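Exopolygalacturonase (Yersinia enterocolitica, PDB 2UVF) probably hydrolyses pectin-derived polygalacturonate from a chain end as a family 28 exopolygalacturonase, and binds digalacturonic acid in its pocket. Local coordinates at residues A[163-167]-A[168-172]. Numbering follows the deposited sequence.
Sequences GAIDD and GKTLN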
loop_
_atom_site.group_PDB
_atom_site.type_symbol
_atom_site.label_atom_id
_atom_site.label_comp_id
_atom_site.label_asym_id
_atom_site.label_seq_id
_atom_site.Cartn_x
_atom_site.Cartn_y
_atom_site.Cartn_z
ATOM N N GLY A 163 -32.646 -7.304 6.672
ATOM C CA GLY A 163 -33.377 -6.717 5.556
ATOM C C GLY A 163 -32.566 -6.243 4.363
ATOM O O GLY A 163 -33.082 -5.510 3.511
ATOM N N ALA A 164 -31.304 -6.658 4.291
ATOM C CA ALA A 164 -30.475 -6.343 3.136
ATOM C C ALA A 164 -30.790 -7.285 1.986
ATOM O O ALA A 164 -30.883 -8.503 2.169
ATOM C CB ALA A 164 -28.994 -6.387 3.484
ATOM N N ILE A 165 -30.947 -6.709 0.800
ATOM C CA ILE A 165 -31.378 -7.462 -0.364
ATOM C C ILE A 165 -30.649 -7.010 -1.636
ATOM O O ILE A 165 -30.432 -5.816 -1.854
ATOM C CB ILE A 165 -32.933 -7.408 -0.511
ATOM C CG1 ILE A 165 -33.404 -8.146 -1.773
ATOM C CG2 ILE A 165 -33.440 -5.966 -0.398
ATOM C CD1 ILE A 165 -34.778 -7.756 -2.252
ATOM N N ASP A 166 -30.260 -7.988 -2.453
ATOM C CA ASP A 166 -29.674 -7.739 -3.764
ATOM C C ASP A 166 -30.763 -7.369 -4.773
ATOM O O ASP A 166 -31.447 -8.248 -5.317
ATOM C CB ASP A 166 -28.884 -8.977 -4.224
ATOM C CG ASP A 166 -28.592 -8.992 -5.737
ATOM O OD1 ASP A 166 -28.661 -10.097 -6.329
ATOM O OD2 ASP A 166 -28.293 -7.925 -6.333
ATOM N N ASP A 167 -30.937 -6.067 -5.001
ATOM C CA ASP A 167 -31.742 -5.583 -6.141
ATOM C C ASP A 167 -30.925 -4.628 -7.034
ATOM O O ASP A 167 -30.123 -5.129 -7.808
ATOM C CB ASP A 167 -33.164 -5.094 -5.761
ATOM C CG ASP A 167 -33.307 -4.731 -4.273
ATOM O OD1 ASP A 167 -32.278 -4.458 -3.612
ATOM O OD2 ASP A 167 -34.459 -4.712 -3.772
ATOM N N GLY A 168 -31.054 -3.298 -6.957
ATOM C CA GLY A 168 -31.947 -2.544 -6.081
ATOM C C GLY A 168 -33.069 -1.905 -6.882
ATOM O O GLY A 168 -33.441 -2.424 -7.938
ATOM N N LYS A 169 -33.586 -0.755 -6.444
ATOM C CA LYS A 169 -32.936 0.129 -5.470
ATOM C C LYS A 169 -33.385 -0.014 -4.022
ATOM O O LYS A 169 -34.120 0.828 -3.507
ATOM C CB LYS A 169 -33.069 1.603 -5.913
ATOM C CG LYS A 169 -34.470 2.023 -6.404
ATOM C CD LYS A 169 -34.419 3.272 -7.286
ATOM C CE LYS A 169 -33.527 3.087 -8.514
ATOM N NZ LYS A 169 -33.874 1.874 -9.311
ATOM N N THR A 170 -32.946 -1.080 -3.363
ATOM C CA THR A 170 -32.935 -1.076 -1.911
ATOM C C THR A 170 -31.562 -0.535 -1.507
ATOM O O THR A 170 -30.529 -1.131 -1.827
ATOM C CB THR A 170 -33.192 -2.469 -1.298
ATOM O OG1 THR A 170 -34.468 -2.956 -1.733
ATOM C CG2 THR A 170 -33.180 -2.411 0.234
ATOM N N LEU A 171 -31.564 0.626 -0.854
ATOM C CA LEU A 171 -30.379 1.132 -0.173
ATOM C C LEU A 171 -30.266 0.392 1.164
ATOM O O LEU A 171 -31.194 0.409 1.983
ATOM C CB LEU A 171 -30.471 2.649 0.020
ATOM C CG LEU A 171 -29.394 3.334 0.864
ATOM C CD1 LEU A 171 -28.074 3.465 0.099
ATOM C CD2 LEU A 171 -29.894 4.697 1.330
ATOM N N ASN A 172 -29.134 -0.269 1.374
ATOM C CA ASN A 172 -28.983 -1.197 2.490
ATOM C C ASN A 172 -28.219 -0.651 3.692
ATOM O O ASN A 172 -27.921 -1.413 4.614
ATOM C CB ASN A 172 -28.323 -2.494 2.005
ATOM C CG ASN A 172 -29.198 -3.273 1.047
ATOM O OD1 ASN A 172 -30.173 -3.905 1.454
ATOM N ND2 ASN A 172 -28.847 -3.242 -0.233
HETATM O O HOH W 1 -29.312 -3.769 -2.808
#
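Asn172 ND2 is gripped by several acceptors at once: a water oxygen lies 2.7 Å from Asn172 ND2, which also donates to the carbonyl O of Lys197 on strand 194-202. A third, weak bond runs from Asn172 ND2 to Ile165 O at 3.4 Å. This amide draws the end of the 159-172 loop, just before helix 173-181, against Ile165, at one end of the right-handed parallel beta-helix of the family 28 glycoside hydrolases. The other end of the amide, Asn172 OD1, accepts from Ile165 N at 3.0 Å with an N-H...O angle of 152°; the donor lies 35° out of the carbonyl plane, so the bond misses the lone-pair direction. CG stands anti to the carbonyl carbon of Asn172 (chi1 -66°), which brings the amide alongside the backbone of Ala164 and Ile165, and Ala164 CB touches Asn172 OD1 at 3.4 Å. Although Asn172 occupies the N-cap position of helix 173-181, its side chain makes these bonds and no capping bond. The water oxygen also lies 3.1 Å from Thr170 O and doubtfully close to Ile165 O. At the turn, Thr170 OG1 donates to Asp167 OD2 at 2.7 Å, meeting the carboxylate on its syn side, whereas Thr170 N reaches OD1 of Asp167 only weakly. Beside this pair the side chains of Ile165 and Thr170 cross at about a right angle, Ile165 CG2 lying 3.6 Å from Thr170 CG2.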